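Local coordinates for sporozoite-specific SAG protein (Toxoplasma gondii, PDB 2X28) that probably serves as a surface antigen of the sporozoite, a two-domain member of the SRS family whose relatives take part in attachment to host cells, at residues A[94-99]-A[123-128]; A[134-139]-A[227-232]; A[186-191]-A[213-218]. All coordinates share one frame; numbering follows the deposited sequence.

Contact 1: A[94-99]-A[123-128]; sequences TSVFFL and VHILVK. With CD (cadmium ion), chain E.
The rings of Phe97 and His124 lie side by side on one face of the sheet as an offset, near-parallel pair (13° between planes) with little overlap of the rings. Their centroids are 4.6 Å apart. The closest atoms meet obliquely, Phe97 CE1 lying 3.2 Å from His124 CD2. At the edge of the imidazole, in the plane of the ring, sits the hydroxyl of Ser95. His124 NE2 donates to Ser95 OG over 2.6 Å in an almost straight bond (177° at the hydrogen). A small hydroxyl suits the site because it can meet the ring edge without crowding Phe97; Leu126 CD1 also touches Ser95 OG, at 3.5 Å. His124 CG stands anti to the backbone N (chi1 171°), which helps bring the ring toward Ser95 and Phe97. The Phe98 ring, on the other face, meets Ile125 CD1 at its edge, 4.1 Å from Phe98 CE2, and beside it Val96 CG2 packs on Ile125 CB at 3.6 Å. These branched and aromatic groups suit the buried face, where Phe26 and Val47 add to the packing.

The backbones form a regular antiparallel pair. Thr94 with Val127, Val96 with Ile125 and Phe98 with Val123 are hydrogen-bonded pairs, each joined by two N-H to O=C bonds, while Ser95 with Leu126 and Phe97 with His124 are non-hydrogen-bonded pairs. Strand 12-17 runs parallel to 121-127 on its other side.

His124 ND1 binds a cadmium ion, so the two ring nitrogens divide their work between metal and hydroxyl. Coordination would probably make the NE2 hydrogen more acidic and strengthen its bond to Ser95, and the two bonds together probably hold the imidazole in this rotation.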
loop_
_atom_site.group_PDB
_atom_site.type_symbol
_atom_site.label_atom_id
_atom_site.label_comp_id
_atom_site.label_asym_id
_atom_site.label_seq_id
_atom_site.Cartn_x
_atom_site.Cartn_y
_atom_site.Cartn_z
ATOM N N THR A 94 -6.672 10.431 1.695
ATOM C CA THR A 94 -6.713 11.318 0.523
ATOM C C THR A 94 -7.751 10.978 -0.563
ATOM O O THR A 94 -8.028 9.811 -0.856
ATOM C CB THR A 94 -5.271 11.701 0.032
ATOM O OG1 THR A 94 -5.350 12.598 -1.104
ATOM C CG2 THR A 94 -4.487 10.507 -0.307
ATOM N N SER A 95 -8.382 12.024 -1.093
ATOM C CA SER A 95 -9.484 11.866 -2.020
ATOM C C SER A 95 -9.061 12.124 -3.459
ATOM O O SER A 95 -8.269 13.011 -3.735
ATOM C CB SER A 95 -10.641 12.757 -1.626
ATOM O OG SER A 95 -11.370 12.165 -0.561
ATOM N N VAL A 96 -9.521 11.297 -4.381
ATOM C CA VAL A 96 -9.317 11.634 -5.781
ATOM C C VAL A 96 -10.652 11.698 -6.441
ATOM O O VAL A 96 -11.598 11.022 -5.981
ATOM C CB VAL A 96 -8.384 10.634 -6.515
ATOM C CG1 VAL A 96 -6.990 10.636 -5.838
ATOM C CG2 VAL A 96 -9.002 9.233 -6.573
ATOM N N PHE A 97 -10.713 12.497 -7.518
ATOM C CA PHE A 97 -11.958 12.691 -8.254
ATOM C C PHE A 97 -11.826 12.561 -9.782
ATOM O O PHE A 97 -10.778 12.839 -10.360
ATOM C CB PHE A 97 -12.579 14.063 -7.934
ATOM C CG PHE A 97 -12.740 14.368 -6.440
ATOM C CD1 PHE A 97 -13.965 14.171 -5.801
ATOM C CD2 PHE A 97 -11.670 14.894 -5.700
ATOM C CE1 PHE A 97 -14.137 14.470 -4.405
ATOM C CE2 PHE A 97 -11.807 15.217 -4.336
ATOM C CZ PHE A 97 -13.052 15.002 -3.679
ATOM N N PHE A 98 -12.944 12.197 -10.402
ATOM C CA PHE A 98 -13.127 12.211 -11.840
ATOM C C PHE A 98 -14.558 12.682 -12.175
ATOM O O PHE A 98 -15.445 12.667 -11.321
ATOM C CB PHE A 98 -12.941 10.822 -12.433
ATOM C CG PHE A 98 -11.641 10.166 -12.069
ATOM C CD1 PHE A 98 -10.462 10.509 -12.721
ATOM C CD2 PHE A 98 -11.597 9.198 -11.069
ATOM C CE1 PHE A 98 -9.251 9.883 -12.380
ATOM C CE2 PHE A 98 -10.394 8.551 -10.742
ATOM C CZ PHE A 98 -9.226 8.903 -11.379
ATOM N N LEU A 99 -14.759 13.097 -13.427
ATOM C CA LEU A 99 -16.106 13.180 -13.999
ATOM C C LEU A 99 -16.182 12.214 -15.146
ATOM O O LEU A 99 -15.146 11.911 -15.776
ATOM C CB LEU A 99 -16.414 14.585 -14.521
ATOM C CG LEU A 99 -16.385 15.730 -13.513
ATOM C CD1 LEU A 99 -16.615 17.056 -14.247
ATOM C CD2 LEU A 99 -17.412 15.505 -12.409
ATOM N N VAL A 123 -17.232 11.084 -9.779
ATOM C CA VAL A 123 -16.710 9.881 -9.124
ATOM C C VAL A 123 -15.824 10.365 -7.987
ATOM O O VAL A 123 -14.966 11.204 -8.226
ATOM C CB VAL A 123 -15.902 9.041 -10.117
ATOM C CG1 VAL A 123 -15.424 7.761 -9.483
ATOM C CG2 VAL A 123 -16.815 8.640 -11.299
ATOM N N HIS A 124 -16.071 9.924 -6.762
ATOM C CA HIS A 124 -15.228 10.315 -5.625
ATOM C C HIS A 124 -14.632 9.065 -5.028
ATOM O O HIS A 124 -15.343 8.113 -4.680
ATOM C CB HIS A 124 -16.002 11.102 -4.540
ATOM C CG HIS A 124 -15.217 11.326 -3.262
ATOM N ND1 HIS A 124 -15.800 11.323 -2.018
ATOM C CD2 HIS A 124 -13.897 11.567 -3.051
ATOM C CE1 HIS A 124 -14.874 11.531 -1.091
ATOM N NE2 HIS A 124 -13.709 11.680 -1.692
ATOM N N ILE A 125 -13.313 9.061 -4.900
ATOM C CA ILE A 125 -12.604 7.896 -4.330
ATOM C C ILE A 125 -11.789 8.336 -3.130
ATOM O O ILE A 125 -10.885 9.204 -3.229
ATOM C CB ILE A 125 -11.724 7.152 -5.381
ATOM C CG1 ILE A 125 -12.601 6.771 -6.582
ATOM C CG2 ILE A 125 -10.882 5.960 -4.677
ATOM C CD1 ILE A 125 -11.877 6.085 -7.796
ATOM N N LEU A 126 -12.127 7.755 -1.984
ATOM C CA LEU A 126 -11.407 8.029 -0.755
ATOM C C LEU A 126 -10.350 6.950 -0.578
ATOM O O LEU A 126 -10.649 5.771 -0.642
ATOM C CB LEU A 126 -12.366 8.005 0.465
ATOM C CG LEU A 126 -11.647 8.203 1.803
ATOM C CD1 LEU A 126 -11.155 9.609 1.764
ATOM C CD2 LEU A 126 -12.574 8.037 3.002
ATOM N N VAL A 127 -9.109 7.348 -0.360
ATOM C CA VAL A 127 -8.051 6.369 -0.081
ATOM C C VAL A 127 -7.631 6.583 1.353
ATOM O O VAL A 127 -7.109 7.648 1.670
ATOM C CB VAL A 127 -6.854 6.561 -1.000
ATOM C CG1 VAL A 127 -5.846 5.369 -0.875
ATOM C CG2 VAL A 127 -7.342 6.735 -2.431
ATOM N N LYS A 128 -7.885 5.586 2.204
ATOM C CA LYS A 128 -7.565 5.700 3.645
ATOM C C LYS A 128 -6.088 5.815 3.891
ATOM O O LYS A 128 -5.290 5.234 3.141
ATOM C CB LYS A 128 -8.054 4.493 4.435
ATOM C CG LYS A 128 -9.370 4.045 4.037
ATOM C CD LYS A 128 -10.410 4.526 4.948
ATOM C CE LYS A 128 -10.439 3.617 6.173
ATOM N NZ LYS A 128 -10.133 4.410 7.381
HETATM CD CD CD E . -18.043 10.555 -1.403
#

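Contact 2: A[134-139]-A[227-232]; sequences PVCSAQ and KACKVL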
loop_
_atom_site.group_PDB
_atom_site.type_symbol
_atom_site.label_atom_id
_atom_site.label_comp_id
_atom_site.label_asym_id
_atom_site.label_seq_id
_atom_site.Cartn_x
_atom_site.Cartn_y
_atom_site.Cartn_z
ATOM N N PRO A 134 2.216 -1.965 13.878
ATOM C CA PRO A 134 2.214 -2.563 15.199
ATOM C C PRO A 134 3.536 -2.305 15.971
ATOM O O PRO A 134 4.613 -2.208 15.357
ATOM C CB PRO A 134 1.971 -4.032 14.910
ATOM C CG PRO A 134 2.517 -4.240 13.571
ATOM C CD PRO A 134 2.232 -2.978 12.815
ATOM N N VAL A 135 3.426 -2.168 17.299
ATOM C CA VAL A 135 4.532 -1.775 18.140
ATOM C C VAL A 135 5.002 -2.977 18.987
ATOM O O VAL A 135 4.160 -3.768 19.448
ATOM C CB VAL A 135 4.182 -0.495 19.013
ATOM C CG1 VAL A 135 5.418 0.082 19.728
ATOM C CG2 VAL A 135 3.584 0.622 18.133
ATOM N N CYS A 136 6.327 -3.131 19.148
ATOM C CA CYS A 136 6.897 -4.164 20.038
ATOM C C CYS A 136 7.550 -3.356 21.153
ATOM O O CYS A 136 8.681 -2.846 20.985
ATOM C CB CYS A 136 7.935 -5.042 19.300
ATOM S SG CYS A 136 7.972 -6.784 19.780
ATOM N N SER A 137 6.791 -3.157 22.245
ATOM C CA SER A 137 7.195 -2.264 23.344
ATOM C C SER A 137 7.239 -2.917 24.760
ATOM O O SER A 137 7.276 -2.206 25.768
ATOM C CB SER A 137 6.262 -1.026 23.357
ATOM O OG SER A 137 4.914 -1.422 23.660
ATOM N N ALA A 138 7.252 -4.254 24.840
ATOM C CA ALA A 138 7.249 -4.955 26.138
ATOM C C ALA A 138 8.088 -6.241 26.091
ATOM O O ALA A 138 8.081 -6.988 25.080
ATOM C CB ALA A 138 5.802 -5.279 26.577
ATOM N N GLN A 139 8.771 -6.515 27.207
ATOM C CA GLN A 139 9.725 -7.605 27.309
ATOM C C GLN A 139 9.052 -8.909 27.075
ATOM O O GLN A 139 8.024 -9.142 27.667
ATOM C CB GLN A 139 10.388 -7.666 28.707
ATOM C CG GLN A 139 11.465 -8.762 28.797
ATOM C CD GLN A 139 12.096 -8.940 30.190
ATOM O OE1 GLN A 139 11.815 -8.190 31.126
ATOM N NE2 GLN A 139 12.969 -9.947 30.313
ATOM N N LYS A 227 17.255 -6.644 26.986
ATOM C CA LYS A 227 16.037 -7.445 27.046
ATOM C C LYS A 227 15.307 -7.124 25.746
ATOM O O LYS A 227 15.510 -6.060 25.184
ATOM C CB LYS A 227 15.181 -7.014 28.236
ATOM C CG LYS A 227 15.688 -7.608 29.557
ATOM C CD LYS A 227 15.437 -6.702 30.756
ATOM C CE LYS A 227 14.090 -5.958 30.688
ATOM N NZ LYS A 227 13.741 -5.455 32.051
ATOM N N ALA A 228 14.426 -8.004 25.296
ATOM C CA ALA A 228 13.848 -7.826 23.967
ATOM C C ALA A 228 12.360 -8.071 23.925
ATOM O O ALA A 228 11.850 -8.954 24.618
ATOM C CB ALA A 228 14.536 -8.765 22.969
ATOM N N CYS A 229 11.681 -7.267 23.102
ATOM C CA CYS A 229 10.416 -7.656 22.518
ATOM C C CYS A 229 10.808 -8.406 21.215
ATOM O O CYS A 229 11.668 -7.916 20.487
ATOM C CB CYS A 229 9.581 -6.382 22.256
ATOM S SG CYS A 229 7.870 -6.737 21.831
ATOM N N LYS A 230 10.225 -9.568 20.928
ATOM C CA LYS A 230 10.592 -10.366 19.721
ATOM C C LYS A 230 9.605 -10.145 18.577
ATOM O O LYS A 230 8.411 -10.116 18.810
ATOM C CB LYS A 230 10.633 -11.881 20.023
ATOM C CG LYS A 230 11.679 -12.260 21.088
ATOM C CD LYS A 230 11.205 -13.429 22.025
ATOM C CE LYS A 230 11.825 -14.808 21.681
ATOM N NZ LYS A 230 13.061 -15.229 22.508
ATOM N N VAL A 231 10.112 -10.042 17.351
ATOM C CA VAL A 231 9.276 -9.895 16.131
ATOM C C VAL A 231 9.568 -11.051 15.169
ATOM O O VAL A 231 10.701 -11.208 14.659
ATOM C CB VAL A 231 9.491 -8.523 15.402
ATOM C CG1 VAL A 231 8.479 -8.335 14.238
ATOM C CG2 VAL A 231 9.374 -7.370 16.382
ATOM N N LEU A 232 8.548 -11.851 14.915
ATOM C CA LEU A 232 8.689 -13.008 14.089
ATOM C C LEU A 232 7.858 -12.885 12.830
ATOM O O LEU A 232 6.602 -12.790 12.909
ATOM C CB LEU A 232 8.218 -14.220 14.888
ATOM C CG LEU A 232 8.284 -15.610 14.274
ATOM C CD1 LEU A 232 9.716 -15.952 13.950
ATOM C CD2 LEU A 232 7.697 -16.599 15.314
#
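Cys136 and Cys229 form a disulfide that pins together the two facing sheets of an SRS-domain beta sandwich, since strand 135-136 edges one sheet and strand 228-235 belongs to the other. Cys136 SG is bonded to Cys229 SG at 2.1 Å, and the S-S torsion of -81° gives a left-handed bridge. Cysteine suits both places because only it can tie the two sheets covalently through its side chain; a second disulfide, Cys158 to Cys221, lies in the same domain.

Apolar packing flanks the sulfur of Cys136. Val231 CG2 approaches Cys136 SG at 3.7 Å, a compact branched side chain filling the interior beside the bridge, where Leu145 and Phe156 also touch Val231.

No hydrogen bond joins the two segments directly. Cys136 instead pairs through its backbone with Val157 and Gly159, and Ala228 with Asp140.

Polar side chains meet at the exposed end. Lys227, bent at its second and third torsions, passes obliquely across the extended Gln139, so its methylenes pack on the amide while the ammonium group can stay near water. Gln139 OE1 lies 3.2 Å from Lys227 CE, a contact with carbon; Lys227 NZ, 3.5 Å from Gln139 OE1, makes no hydrogen bond to it because the angle is poor.

Contact 3: A[186-191]-A[213-218]; sequences VSLVPH and QQQKLC. With CD (cadmium ion), chain F.
The closest CA atoms across the segments are those of Leu188 and Gln215, with 7.0 Å from Leu188 CA to Gln215 CA. That is too wide for strand pairing, and no hydrogen bond passes between the segments. Residues 186-191 form an irregular loop between strands 182-184 and 193-197, whereas 215-218 opens a strand whose Gln215 and Leu217 bond through their backbones to Val235 and Val233. The join therefore rests on side chains.

Leu188 carries much of it. Its CG lies anti to the carbonyl carbon (chi1 -62°), and the isobutyl group reaches over to the strand, where Leu188 CD1 comes within 3.9 Å of Leu217 CD1. The two leucines run alongside one another in opposing senses, their methyl tips meeting at the edge of the interior. Val189 adds a second apolar branch: Val189 CG2 meets Gln215 CG at 3.8 Å. On its other contact Val189 CG2 lies 4.2 Å from Leu217 CD1. Gln215 is bent at its second torsion, which lays its methylenes against the loop, with Gln215 CG 3.6 Å from Leu188 O; these methylenes give Val189 an apolar surface at a partly exposed site. His191, further along the loop, takes no part in this packing and binds a cadmium ion through NE2 at 2.2 Å.

Val207 packs on Val189 while Leu205 and Val173 pack on Leu217, so the apolar groups gather between strands of different sheets. The loop before strand 193-197 packs Leu188 and Val189 against strand 215-222, as expected of a loop closing the apolar interior of an SRS-family beta sandwich, here in the second domain.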
loop_
_atom_site.group_PDB
_atom_site.type_symbol
_atom_site.label_atom_id
_atom_site.label_comp_id
_atom_site.label_asym_id
_atom_site.label_seq_id
_atom_site.Cartn_x
_atom_site.Cartn_y
_atom_site.Cartn_z
ATOM N N VAL A 186 19.385 -12.441 3.014
ATOM C CA VAL A 186 19.194 -13.085 1.709
ATOM C C VAL A 186 19.652 -14.539 1.679
ATOM O O VAL A 186 19.471 -15.253 0.658
ATOM C CB VAL A 186 19.763 -12.294 0.544
ATOM C CG1 VAL A 186 19.121 -10.897 0.473
ATOM C CG2 VAL A 186 21.279 -12.215 0.652
ATOM N N SER A 187 20.194 -15.006 2.793
ATOM C CA SER A 187 20.518 -16.475 2.924
ATOM C C SER A 187 19.261 -17.299 3.192
ATOM O O SER A 187 19.261 -18.522 3.050
ATOM C CB SER A 187 21.584 -16.764 3.989
ATOM O OG SER A 187 21.050 -16.791 5.310
ATOM N N LEU A 188 18.184 -16.621 3.555
ATOM C CA LEU A 188 16.897 -17.294 3.774
ATOM C C LEU A 188 15.865 -16.866 2.771
ATOM O O LEU A 188 15.075 -17.685 2.258
ATOM C CB LEU A 188 16.378 -17.009 5.190
ATOM C CG LEU A 188 17.219 -17.493 6.362
ATOM C CD1 LEU A 188 16.635 -16.883 7.671
ATOM C CD2 LEU A 188 17.255 -19.010 6.471
ATOM N N VAL A 189 15.822 -15.572 2.485
ATOM C CA VAL A 189 14.855 -15.071 1.519
ATOM C C VAL A 189 15.640 -14.274 0.525
ATOM O O VAL A 189 15.937 -13.116 0.769
ATOM C CB VAL A 189 13.751 -14.248 2.184
ATOM C CG1 VAL A 189 12.666 -13.808 1.107
ATOM C CG2 VAL A 189 13.115 -15.083 3.292
ATOM N N PRO A 190 16.077 -14.918 -0.588
ATOM C CA PRO A 190 16.783 -14.127 -1.610
ATOM C C PRO A 190 15.962 -12.929 -2.048
ATOM O O PRO A 190 14.753 -13.043 -2.128
ATOM C CB PRO A 190 16.945 -15.123 -2.757
ATOM C CG PRO A 190 17.140 -16.439 -2.070
ATOM C CD PRO A 190 16.106 -16.359 -0.901
ATOM N N HIS A 191 16.622 -11.797 -2.331
ATOM C CA HIS A 191 15.970 -10.525 -2.786
ATOM C C HIS A 191 15.198 -9.692 -1.752
ATOM O O HIS A 191 14.834 -8.544 -2.049
ATOM C CB HIS A 191 15.062 -10.736 -4.018
ATOM C CG HIS A 191 15.690 -11.550 -5.096
ATOM N ND1 HIS A 191 16.856 -11.168 -5.728
ATOM C CD2 HIS A 191 15.366 -12.769 -5.591
ATOM C CE1 HIS A 191 17.196 -12.095 -6.598
ATOM N NE2 HIS A 191 16.298 -13.062 -6.545
ATOM N N GLN A 213 10.745 -22.417 0.124
ATOM C CA GLN A 213 10.138 -22.997 1.348
ATOM C C GLN A 213 9.725 -21.865 2.305
ATOM O O GLN A 213 10.317 -20.790 2.274
ATOM C CB GLN A 213 11.088 -23.980 2.044
ATOM C CG GLN A 213 11.173 -25.330 1.344
ATOM C CD GLN A 213 11.795 -26.441 2.191
ATOM O OE1 GLN A 213 11.576 -26.520 3.394
ATOM N NE2 GLN A 213 12.532 -27.329 1.548
ATOM N N GLN A 214 8.691 -22.085 3.116
ATOM C CA GLN A 214 8.275 -21.076 4.103
ATOM C C GLN A 214 9.461 -20.806 5.005
ATOM O O GLN A 214 10.166 -21.730 5.396
ATOM C CB GLN A 214 7.108 -21.576 4.952
ATOM C CG GLN A 214 6.514 -20.552 5.979
ATOM C CD GLN A 214 5.492 -21.235 6.939
ATOM O OE1 GLN A 214 5.862 -21.895 7.925
ATOM N NE2 GLN A 214 4.216 -21.089 6.624
ATOM N N GLN A 215 9.687 -19.544 5.328
ATOM C CA GLN A 215 10.698 -19.160 6.325
ATOM C C GLN A 215 10.070 -18.460 7.542
ATOM O O GLN A 215 8.952 -17.890 7.445
ATOM C CB GLN A 215 11.730 -18.211 5.695
ATOM C CG GLN A 215 12.294 -18.655 4.323
ATOM C CD GLN A 215 13.186 -19.840 4.475
ATOM O OE1 GLN A 215 13.248 -20.702 3.589
ATOM N NE2 GLN A 215 13.888 -19.914 5.605
ATOM N N LYS A 216 10.754 -18.512 8.690
ATOM C CA LYS A 216 10.361 -17.623 9.791
ATOM C C LYS A 216 11.520 -16.715 10.202
ATOM O O LYS A 216 12.517 -17.195 10.737
ATOM C CB LYS A 216 9.729 -18.390 10.992
ATOM C CG LYS A 216 8.467 -19.272 10.672
ATOM C CD LYS A 216 7.511 -19.353 11.882
ATOM C CE LYS A 216 6.726 -20.697 12.006
ATOM N NZ LYS A 216 7.386 -21.698 12.948
ATOM N N LEU A 217 11.395 -15.412 9.930
ATOM C CA LEU A 217 12.453 -14.433 10.236
ATOM C C LEU A 217 12.266 -13.871 11.643
ATOM O O LEU A 217 11.141 -13.661 12.101
ATOM C CB LEU A 217 12.417 -13.298 9.236
ATOM C CG LEU A 217 13.160 -13.445 7.895
ATOM C CD1 LEU A 217 13.296 -14.884 7.493
ATOM C CD2 LEU A 217 12.420 -12.694 6.831
ATOM N N CYS A 218 13.342 -13.669 12.372
ATOM C CA CYS A 218 13.169 -12.999 13.650
ATOM C C CYS A 218 14.058 -11.784 13.781
ATOM O O CYS A 218 15.214 -11.787 13.365
ATOM C CB CYS A 218 13.371 -13.964 14.832
ATOM S SG CYS A 218 13.415 -13.105 16.460
HETATM CD CD CD F . 15.992 -14.956 -7.678
#

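How the contacts relate
Contact 1 belongs to the first SRS domain and contacts 2 and 3 to the second. Its centre is about 37 Å from that of contact 2 and about 38 Å from that of contact 3, on the opposite side of the chain's centre, with nearest atoms about 15 Å and about 25 Å away. Strand 135-136 follows strand 121-127 in sequence, so the chain passes from one domain to the other between contacts 1 and 2. Contacts 2 and 3, with centres about 20 Å apart, share neighbouring strands of one sheet and touch where Leu232 CD1 packs on Leu217 O at 3.3 Å. Separate cadmium ions bind at contacts 1 and 3.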